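Side-chain contacts in ABC transporter substrate binding protein (Ribose) (Agrobacterium vitis, PDB 4WUT), which probably captures sugars for uptake by an ABC transporter and is seen here with beta-D-fucopyranose bound between its two lobes: residues A47-Q52 against K273-L278; N77-K82 against W104-P109; D204-A207 against D211-G214; G294-V297 against Q301-D304. All coordinates share one frame; numbering follows the deposited sequence. Where two conformers were deposited one is given.

How the interactions relate
The protein has the two-lobed fold of a sugar-binding periplasmic protein, and none of the four contacts is part of the sugar pocket. Interactions 1 and 2 share one lobe: their centres lie about 19 Å apart, they touch where L278 packs on P109, and interaction 2 is nested within the chain loop that interaction 1 closes. Interaction 1 joins helices 36-49 and 267-282, so this lobe is built from early and late parts of the chain. Interaction 3, in the other lobe, is centred about 44 Å from interaction 1 and carries a calcium ligand. Interaction 4 comes last, on strand 290-298 near the junction of the lobes, its centre about 26 Å from those of interactions 1 and 3.

Interaction 1 (A47-Q52 against K273-L278); sequences AAIGKQ and KGVDTL
The carboxylate of D276 faces the methyl of A48: CB sits well out of the carboxylate plane, over one face, and is displaced toward OD1, from which it is 3.4 Å away. The same OD1 accepts a hydrogen bond of 2.6 Å from a water, which donates its other proton to A48 O at 2.5 Å. The water therefore joins two acceptors that could not bond to each other. That carbonyl, in the last turn of its helix, also takes the backbone N-H of K51. Beyond OD2 lies the ammonium of K51, with NZ 4.8 Å off, too far for a salt bridge but near enough that it may ease the negative charge.

Beside these polar groups runs an apolar seam. A48 CB meets V275 CG1 at 3.7 Å, and I49 CD1 reaches the same methyl at 4.0 Å, the two side chains crossing at about a right angle. With its CG1 anti to the backbone N (chi1 168°), V275 presents this branch to both residues. Alanine suits the closest approach, A48 to D276, because its single methyl lets the backbones come to 6.2 Å between CA atoms.

The contact joins the end of helix 36-49 to helix 267-282. A47 touches Y268 and A48 touches E272 on the latter, whose T277 and L278 pack on V111 of strand 110-113.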
loop_
_atom_site.group_PDB
_atom_site.type_symbol
_atom_site.label_atom_id
_atom_site.label_comp_id
_atom_site.label_asym_id
_atom_site.label_seq_id
_atom_site.Cartn_x
_atom_site.Cartn_y
_atom_site.Cartn_z
ATOM N N ALA A 47 19.060 2.543 3.647
ATOM C CA ALA A 47 19.920 3.376 2.811
ATOM C C ALA A 47 20.110 4.747 3.450
ATOM O O ALA A 47 21.235 5.225 3.588
ATOM C CB ALA A 47 19.327 3.517 1.426
ATOM N N ALA A 48 19.003 5.355 3.868
ATOM C CA ALA A 48 19.045 6.683 4.481
ATOM C C ALA A 48 19.846 6.688 5.777
ATOM O O ALA A 48 20.649 7.589 6.020
ATOM C CB ALA A 48 17.639 7.161 4.759
ATOM N N ILE A 49 19.607 5.697 6.627
ATOM C CA ILE A 49 20.239 5.678 7.935
ATOM C C ILE A 49 21.755 5.463 7.800
ATOM O O ILE A 49 22.544 6.011 8.574
ATOM C CB ILE A 49 19.590 4.610 8.842
ATOM C CG1 ILE A 49 19.798 4.944 10.320
ATOM C CG2 ILE A 49 20.138 3.241 8.528
ATOM C CD1 ILE A 49 18.974 6.116 10.810
ATOM N N GLY A 50 22.155 4.699 6.787
ATOM C CA GLY A 50 23.555 4.374 6.589
ATOM C C GLY A 50 24.415 5.528 6.104
ATOM O O GLY A 50 25.623 5.366 5.932
ATOM N N LYS A 51 23.807 6.688 5.886
ATOM C CA LYS A 51 24.548 7.859 5.419
ATOM C C LYS A 51 24.820 8.852 6.553
ATOM O O LYS A 51 25.165 10.013 6.314
ATOM C CB LYS A 51 23.791 8.533 4.275
ATOM C CG LYS A 51 23.686 7.649 3.045
ATOM C CD LYS A 51 23.239 8.416 1.820
ATOM C CE LYS A 51 21.859 8.997 1.994
ATOM N NZ LYS A 51 21.257 9.323 0.667
ATOM N N GLN A 52 24.691 8.374 7.785
ATOM C CA GLN A 52 24.925 9.194 8.966
ATOM C C GLN A 52 25.235 8.272 10.151
ATOM O O GLN A 52 25.043 7.059 10.053
ATOM C CB GLN A 52 23.707 10.093 9.198
ATOM C CG GLN A 52 23.343 10.355 10.636
ATOM C CD GLN A 52 22.417 9.302 11.238
ATOM O OE1 GLN A 52 21.854 9.535 12.299
ATOM N NE2 GLN A 52 22.269 8.138 10.579
ATOM N N LYS A 273 13.028 8.534 2.283
ATOM C CA LYS A 273 12.636 9.903 2.626
ATOM C C LYS A 273 11.917 9.967 3.963
ATOM O O LYS A 273 11.925 11.001 4.637
ATOM C CB LYS A 273 11.772 10.541 1.542
ATOM C CG LYS A 273 11.586 12.035 1.778
ATOM C CD LYS A 273 11.388 12.807 0.519
ATOM C CE LYS A 273 11.191 14.281 0.868
ATOM N NZ LYS A 273 11.453 15.190 -0.272
ATOM N N GLY A 274 11.318 8.863 4.368
ATOM C CA GLY A 274 10.741 8.796 5.707
ATOM C C GLY A 274 11.810 9.010 6.768
ATOM O O GLY A 274 11.667 9.850 7.682
ATOM N N VAL A 275 12.886 8.237 6.674
ATOM C CA VAL A 275 13.986 8.354 7.615
ATOM C C VAL A 275 14.660 9.734 7.458
ATOM O O VAL A 275 14.955 10.414 8.443
ATOM C CB VAL A 275 14.989 7.182 7.455
ATOM C CG1 VAL A 275 16.265 7.459 8.211
ATOM C CG2 VAL A 275 14.373 5.884 7.950
ATOM N N ASP A 276 14.862 10.188 6.231
ATOM C CA ASP A 276 15.509 11.479 6.056
ATOM C C ASP A 276 14.661 12.610 6.649
ATOM O O ASP A 276 15.210 13.597 7.160
ATOM C CB ASP A 276 15.852 11.734 4.590
ATOM C CG ASP A 276 17.073 10.930 4.132
ATOM O OD1 ASP A 276 17.932 10.591 4.978
ATOM O OD2 ASP A 276 17.179 10.632 2.927
ATOM N N THR A 277 13.342 12.459 6.618
ATOM C CA THR A 277 12.457 13.494 7.164
ATOM C C THR A 277 12.585 13.527 8.686
ATOM O O THR A 277 12.645 14.598 9.307
ATOM C CB THR A 277 10.988 13.262 6.733
ATOM O OG1 THR A 277 10.892 13.374 5.297
ATOM C CG2 THR A 277 10.076 14.274 7.384
ATOM N N LEU A 278 12.627 12.345 9.290
ATOM C CA LEU A 278 12.846 12.269 10.732
ATOM C C LEU A 278 14.207 12.836 11.136
ATOM O O LEU A 278 14.314 13.529 12.135
ATOM C CB LEU A 278 12.692 10.836 11.223
ATOM C CG LEU A 278 11.235 10.373 11.252
ATOM C CD1 LEU A 278 11.173 8.852 11.470
ATOM C CD2 LEU A 278 10.397 11.126 12.308
HETATM O O HOH W 1 20.461 9.970 5.212
#

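Interaction 2 (N77-K82 against W104-P109); sequences NAVNRK and WEARIP
V79 overlaps both A106 and I108 with one branch, CG1, whose methyl lies 4.1 Å from A106 CB and 4.2 Å from I108 CD1. Its first torsion, 172°, sets CG1 anti to the backbone N and beside the carbonyl carbon, the position from which it meets both partners. The end of I108 comes closer still to the backbone: CD1 lies 3.9 Å from V79 CA. The extended chain of I108 (chi2 171°, CD1 anti to CA) carries the terminal methyl to V79, and it is this methyl that makes the touch. A106 needs no such reach, since its CB already points at the other segment, and a lone methyl fits where the two helix ends draw to 7.2 Å between the CA atoms of V79 and A106.

Both segments are places where a helix stops and the chain turns toward a strand. R107 has positive phi and closes a Schellman motif at the end of helix 97-105; the chain turns there, after which I108, like A106, points its CB toward the segment of V79. On the other side R81 leaves helix 68-80, and K82 N bonds to V79 O. I108 and V79 also both pack on I86 of strand 85-88, as expected where successive beta-alpha units of a Rossmann-like lobe lie side by side.

No hydrogen bond or charge pair crosses between the segments. Branched aliphatic residues and alanine join them through dispersion and the burial of V79 and I108, an interaction that matches shape and demands no particular direction.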
loop_
_atom_site.group_PDB
_atom_site.type_symbol
_atom_site.label_atom_id
_atom_site.label_comp_id
_atom_site.label_asym_id
_atom_site.label_seq_id
_atom_site.Cartn_x
_atom_site.Cartn_y
_atom_site.Cartn_z
ATOM N N ASN A 77 5.047 0.726 23.095
ATOM C CA ASN A 77 6.301 0.269 23.644
ATOM C C ASN A 77 7.479 1.136 23.206
ATOM O O ASN A 77 8.393 1.404 23.985
ATOM C CB ASN A 77 6.529 -1.193 23.263
ATOM C CG ASN A 77 5.587 -2.149 24.000
ATOM O OD1 ASN A 77 4.964 -1.781 24.998
ATOM N ND2 ASN A 77 5.500 -3.381 23.509
ATOM N N ALA A 78 7.437 1.578 21.951
ATOM C CA ALA A 78 8.452 2.493 21.429
ATOM C C ALA A 78 8.442 3.802 22.223
ATOM O O ALA A 78 9.486 4.338 22.577
ATOM C CB ALA A 78 8.239 2.742 19.935
ATOM N N VAL A 79 7.258 4.327 22.488
ATOM C CA VAL A 79 7.144 5.545 23.286
ATOM C C VAL A 79 7.671 5.316 24.702
ATOM O O VAL A 79 8.371 6.160 25.280
ATOM C CB VAL A 79 5.693 6.020 23.329
ATOM C CG1 VAL A 79 5.531 7.169 24.302
ATOM C CG2 VAL A 79 5.227 6.439 21.953
ATOM N N ASN A 80 7.329 4.175 25.287
ATOM C CA ASN A 80 7.726 3.911 26.659
ATOM C C ASN A 80 9.222 3.712 26.834
ATOM O O ASN A 80 9.762 4.027 27.894
ATOM C CB ASN A 80 6.949 2.709 27.213
ATOM C CG ASN A 80 5.483 3.040 27.449
ATOM O OD1 ASN A 80 5.110 4.209 27.536
ATOM N ND2 ASN A 80 4.646 2.014 27.538
ATOM N N ARG A 81 9.899 3.202 25.809
ATOM C CA ARG A 81 11.352 3.076 25.862
ATOM C C ARG A 81 12.085 4.312 25.333
ATOM O O ARG A 81 13.310 4.304 25.225
ATOM C CB ARG A 81 11.841 1.788 25.178
ATOM C CG ARG A 81 11.819 1.774 23.694
ATOM C CD ARG A 81 12.440 0.493 23.121
ATOM N NE ARG A 81 12.297 0.482 21.674
ATOM C CZ ARG A 81 11.253 -0.026 21.026
ATOM N NH1 ARG A 81 10.254 -0.603 21.693
ATOM N NH2 ARG A 81 11.201 0.052 19.701
ATOM N N LYS A 82 11.323 5.365 25.039
ATOM C CA LYS A 82 11.868 6.686 24.747
ATOM C C LYS A 82 12.771 6.716 23.531
ATOM O O LYS A 82 13.871 7.277 23.574
ATOM C CB LYS A 82 12.612 7.237 25.962
ATOM C CG LYS A 82 11.756 8.141 26.804
ATOM C CD LYS A 82 10.976 7.373 27.847
ATOM C CE LYS A 82 11.254 7.941 29.240
ATOM N NZ LYS A 82 11.590 6.886 30.231
ATOM N N TRP A 104 3.540 12.099 20.645
ATOM C CA TRP A 104 3.573 13.566 20.593
ATOM C C TRP A 104 3.710 14.208 21.982
ATOM O O TRP A 104 4.498 15.135 22.174
ATOM C CB TRP A 104 2.338 14.080 19.861
ATOM C CG TRP A 104 2.275 15.561 19.730
ATOM C CD1 TRP A 104 2.923 16.333 18.809
ATOM C CD2 TRP A 104 1.496 16.450 20.528
ATOM N NE1 TRP A 104 2.599 17.656 18.993
ATOM C CE2 TRP A 104 1.731 17.755 20.048
ATOM C CE3 TRP A 104 0.628 16.269 21.603
ATOM C CZ2 TRP A 104 1.117 18.871 20.605
ATOM C CZ3 TRP A 104 0.025 17.386 22.164
ATOM C CH2 TRP A 104 0.273 18.667 21.663
ATOM N N GLU A 105 2.979 13.696 22.962
ATOM C CA GLU A 105 3.074 14.205 24.324
ATOM C C GLU A 105 4.460 13.971 24.935
ATOM O O GLU A 105 4.919 14.768 25.771
ATOM C CB GLU A 105 1.956 13.594 25.177
ATOM C CG GLU A 105 0.592 14.110 24.746
ATOM C CD GLU A 105 -0.573 13.363 25.357
ATOM O OE1 GLU A 105 -0.401 12.199 25.769
ATOM O OE2 GLU A 105 -1.675 13.949 25.400
ATOM N N ALA A 106 5.113 12.896 24.495
ATOM C CA ALA A 106 6.476 12.550 24.887
ATOM C C ALA A 106 7.547 13.301 24.098
ATOM O O ALA A 106 8.741 13.053 24.290
ATOM C CB ALA A 106 6.688 11.069 24.717
ATOM N N ARG A 107 7.127 14.209 23.225
ATOM C CA ARG A 107 8.057 14.973 22.385
ATOM C C ARG A 107 8.866 14.072 21.447
ATOM O O ARG A 107 10.054 14.306 21.199
ATOM C CB ARG A 107 9.014 15.812 23.242
ATOM C CG ARG A 107 8.319 16.866 24.091
ATOM C CD ARG A 107 9.233 17.379 25.198
ATOM N NE ARG A 107 10.147 18.443 24.769
ATOM C CZ ARG A 107 11.327 18.686 25.342
ATOM N NH1 ARG A 107 11.741 17.923 26.350
ATOM N NH2 ARG A 107 12.108 19.680 24.915
ATOM N N ILE A 108 8.225 13.028 20.945
ATOM C CA ILE A 108 8.871 12.140 19.995
ATOM C C ILE A 108 8.343 12.413 18.588
ATOM O O ILE A 108 7.158 12.236 18.327
ATOM C CB ILE A 108 8.638 10.656 20.351
ATOM C CG1 ILE A 108 9.169 10.355 21.749
ATOM C CG2 ILE A 108 9.298 9.761 19.304
ATOM C CD1 ILE A 108 8.767 8.952 22.260
ATOM N N PRO A 109 9.224 12.858 17.685
ATOM C CA PRO A 109 8.801 13.099 16.302
ATOM C C PRO A 109 8.212 11.849 15.670
ATOM O O PRO A 109 8.739 10.753 15.871
ATOM C CB PRO A 109 10.102 13.476 15.594
ATOM C CG PRO A 109 11.003 13.991 16.656
ATOM C CD PRO A 109 10.639 13.197 17.898
#

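Interaction 3 (D204-A207 against D211-G214); sequences DVLA and DLKG. With CA (calcium ion), chain F.
L212 sets a single methyl, CD2, against two residues of the helix: it is 4.0 Å from L206 CD2 and, in one of the two conformers of V205, 4.2 Å from V205 CG1. The two leucines cross at about a right angle, so they meet through branch ends and not along their lengths. With CG anti to the backbone N (chi1 -160°), L212 sends its branches toward the helix. Leucine and valine suit this place because all three side chains are buried.

D204, one residue before V205, lies on another face of the helix. It grips a calcium ion with both carboxylate oxygens, OD1 at 2.4 Å and OD2 at 2.5 Å; a water at 2.5 Å from the calcium and OD1 of N200 are further ligands. N200 stands four residues before D204, one helical turn away, which places both oxygen donors on the same flank. A carboxylate suits this hard, doubly charged ion and probably offsets part of its charge.

Between the segments N209 donates from ND2 to V205 O, and beside L212 D211 OD1 makes a salt bridge with K153.

Helix 195-208 lies against strand 153-158, where V205 touches A155 and M157 and L212 also touches A155. Soon after L212 the chain enters strand 214-217, with L239 covering both leucines in this alpha-to-beta connection.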
loop_
_atom_site.group_PDB
_atom_site.type_symbol
_atom_site.label_atom_id
_atom_site.label_comp_id
_atom_site.label_asym_id
_atom_site.label_seq_id
_atom_site.Cartn_x
_atom_site.Cartn_y
_atom_site.Cartn_z
ATOM N N ASP A 204 -13.443 -17.980 -5.980
ATOM C CA ASP A 204 -14.851 -17.986 -5.720
ATOM C C ASP A 204 -15.608 -16.946 -6.551
ATOM O O ASP A 204 -16.673 -17.251 -7.048
ATOM C CB ASP A 204 -15.095 -17.832 -4.219
ATOM C CG ASP A 204 -14.638 -19.069 -3.420
ATOM O OD1 ASP A 204 -14.441 -20.158 -4.011
ATOM O OD2 ASP A 204 -14.479 -18.945 -2.191
ATOM N N VAL A 205 -15.045 -15.752 -6.702
ATOM C CA VAL A 205 -15.665 -14.716 -7.522
ATOM C C VAL A 205 -15.724 -15.120 -8.989
ATOM O O VAL A 205 -16.714 -14.860 -9.665
ATOM C CB VAL A 205 -14.986 -13.370 -7.325
ATOM C CG1 VAL A 205 -15.651 -12.320 -8.213
ATOM C CG2 VAL A 205 -15.080 -12.942 -5.920
ATOM N N LEU A 206 -14.688 -15.785 -9.462
ATOM C CA LEU A 206 -14.653 -16.270 -10.825
ATOM C C LEU A 206 -15.706 -17.353 -11.048
ATOM O O LEU A 206 -16.385 -17.371 -12.093
ATOM C CB LEU A 206 -13.268 -16.793 -11.221
ATOM C CG LEU A 206 -12.139 -15.760 -11.286
ATOM C CD1 LEU A 206 -10.796 -16.448 -11.417
ATOM C CD2 LEU A 206 -12.327 -14.711 -12.392
ATOM N N ALA A 207 -15.839 -18.272 -10.099
ATOM C CA ALA A 207 -16.791 -19.343 -10.244
ATOM C C ALA A 207 -18.240 -18.843 -10.163
ATOM O O ALA A 207 -19.122 -19.409 -10.778
ATOM C CB ALA A 207 -16.544 -20.429 -9.207
ATOM N N ASP A 211 -19.585 -14.372 -16.321
ATOM C CA ASP A 211 -19.598 -13.216 -17.218
ATOM C C ASP A 211 -18.663 -12.087 -16.771
ATOM O O ASP A 211 -18.667 -11.027 -17.376
ATOM C CB ASP A 211 -21.027 -12.657 -17.346
ATOM C CG ASP A 211 -21.673 -12.329 -15.987
ATOM O OD1 ASP A 211 -21.198 -12.794 -14.927
ATOM O OD2 ASP A 211 -22.710 -11.630 -15.997
ATOM N N LEU A 212 -17.855 -12.307 -15.746
ATOM C CA LEU A 212 -16.979 -11.258 -15.246
ATOM C C LEU A 212 -16.053 -10.758 -16.341
ATOM O O LEU A 212 -15.438 -11.553 -17.063
ATOM C CB LEU A 212 -16.153 -11.786 -14.056
ATOM C CG LEU A 212 -15.565 -10.732 -13.129
ATOM C CD1 LEU A 212 -16.663 -10.051 -12.353
ATOM C CD2 LEU A 212 -14.561 -11.342 -12.183
ATOM N N LYS A 213 -16.003 -9.440 -16.519
ATOM C CA LYS A 213 -15.167 -8.866 -17.556
ATOM C C LYS A 213 -13.819 -8.378 -17.055
ATOM O O LYS A 213 -12.873 -8.304 -17.836
ATOM C CB LYS A 213 -15.888 -7.718 -18.269
ATOM C CG LYS A 213 -17.066 -8.171 -19.104
ATOM C CD LYS A 213 -17.772 -7.012 -19.789
ATOM C CE LYS A 213 -17.901 -7.234 -21.264
ATOM N NZ LYS A 213 -18.627 -8.487 -21.591
ATOM N N GLY A 214 -13.726 -8.059 -15.763
ATOM C CA GLY A 214 -12.499 -7.521 -15.208
ATOM C C GLY A 214 -12.452 -7.657 -13.701
ATOM O O GLY A 214 -13.466 -7.941 -13.068
HETATM CA CA CA F . -13.792 -21.320 -2.002
HETATM O O HOH W 2 -12.849 -22.677 -3.821
#

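Interaction 4 (G294-V297 against Q301-D304); sequences GVVV and QNID
One hydrogen bond joins N302 to V297 across the contact. N302 ND2 donates to V297 O over 2.9 Å with an N-H...O angle of 150°, a moderately bent bond. The donor stands 28° out of the carbonyl plane, while the oxygen lies somewhat off the amide plane of N302. Because CG sits between the backbone N and the carbonyl carbon (chi1 73°), the amide turns back toward the strand. Its other end is used too: OD1 accepts from the backbone N of T299. Asparagine suits the site, since one short side chain offers a donor and an acceptor to the loop that it closes, and the two bonds together fix the rotation of the amide.

The loop follows strand 290-298, which stands in the sheet between 127-130, running parallel to it, and 261-265, running antiparallel. In this two-lobed fold the strand lies where the lobes meet, and V296 pairs through its backbone with V264. The chain then leaves for the C-terminal helix 306-309.

The remaining touch is van der Waals. V296 CG1 approaches N302 ND2 to 4.0 Å, the two side chains sliding past each other in opposite directions. V297, by contrast, takes part through its carbonyl, and its isopropyl group packs on L139 of helix 133-148. Both valines are at home on a strand, where beta branching fits the extended backbone. V296 also touches V311 near the C-terminus.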
loop_
_atom_site.group_PDB
_atom_site.type_symbol
_atom_site.label_atom_id
_atom_site.label_comp_id
_atom_site.label_asym_id
_atom_site.label_seq_id
_atom_site.Cartn_x
_atom_site.Cartn_y
_atom_site.Cartn_z
ATOM N N GLY A 294 4.569 9.260 -5.350
ATOM C CA GLY A 294 4.432 9.032 -6.778
ATOM C C GLY A 294 3.877 7.673 -7.155
ATOM O O GLY A 294 3.810 6.784 -6.339
ATOM N N VAL A 295 3.501 7.515 -8.424
ATOM C CA VAL A 295 3.033 6.236 -8.921
ATOM C C VAL A 295 3.407 6.087 -10.378
ATOM O O VAL A 295 3.563 7.079 -11.112
ATOM C CB VAL A 295 1.497 6.066 -8.814
ATOM C CG1 VAL A 295 1.098 5.794 -7.392
ATOM C CG2 VAL A 295 0.781 7.289 -9.386
ATOM N N VAL A 296 3.548 4.836 -10.787
ATOM C CA VAL A 296 3.718 4.484 -12.183
ATOM C C VAL A 296 2.775 3.328 -12.503
ATOM O O VAL A 296 2.760 2.311 -11.803
ATOM C CB VAL A 296 5.160 4.052 -12.470
ATOM C CG1 VAL A 296 5.342 3.710 -13.970
ATOM C CG2 VAL A 296 6.129 5.136 -12.048
ATOM N N VAL A 297 1.975 3.482 -13.553
ATOM C CA VAL A 297 1.144 2.384 -14.025
ATOM C C VAL A 297 1.998 1.556 -14.959
ATOM O O VAL A 297 2.365 2.006 -16.045
ATOM C CB VAL A 297 -0.122 2.881 -14.745
ATOM C CG1 VAL A 297 -0.926 1.704 -15.275
ATOM C CG2 VAL A 297 -0.980 3.714 -13.780
ATOM N N GLN A 301 3.752 -2.198 -22.053
ATOM C CA GLN A 301 4.241 -1.090 -22.881
ATOM C C GLN A 301 5.331 -0.248 -22.212
ATOM O O GLN A 301 5.974 0.535 -22.892
ATOM C CB GLN A 301 3.082 -0.168 -23.295
ATOM C CG GLN A 301 2.066 -0.781 -24.263
ATOM C CD GLN A 301 1.107 -1.754 -23.622
ATOM O OE1 GLN A 301 1.094 -2.935 -23.968
ATOM N NE2 GLN A 301 0.281 -1.268 -22.703
ATOM N N ASN A 302 5.534 -0.374 -20.900
ATOM C CA ASN A 302 6.552 0.442 -20.228
ATOM C C ASN A 302 7.347 -0.261 -19.126
ATOM O O ASN A 302 8.138 0.360 -18.442
ATOM C CB ASN A 302 5.914 1.712 -19.657
ATOM C CG ASN A 302 5.078 1.439 -18.439
ATOM O OD1 ASN A 302 4.768 0.300 -18.159
ATOM N ND2 ASN A 302 4.704 2.496 -17.717
ATOM N N ILE A 303 7.169 -1.566 -18.982
ATOM C CA ILE A 303 7.764 -2.273 -17.850
ATOM C C ILE A 303 9.303 -2.234 -17.747
ATOM O O ILE A 303 9.864 -2.363 -16.651
ATOM C CB ILE A 303 7.267 -3.725 -17.793
ATOM C CG1 ILE A 303 7.712 -4.387 -16.483
ATOM C CG2 ILE A 303 7.741 -4.482 -18.998
ATOM C CD1 ILE A 303 6.949 -5.662 -16.131
ATOM N N ASP A 304 9.979 -2.039 -18.878
ATOM C CA ASP A 304 11.434 -1.932 -18.866
ATOM C C ASP A 304 11.941 -0.494 -18.996
ATOM O O ASP A 304 13.148 -0.258 -19.098
ATOM C CB ASP A 304 12.037 -2.773 -19.992
ATOM C CG ASP A 304 11.795 -4.261 -19.805
ATOM O OD1 ASP A 304 12.128 -4.789 -18.719
ATOM O OD2 ASP A 304 11.280 -4.901 -20.748
#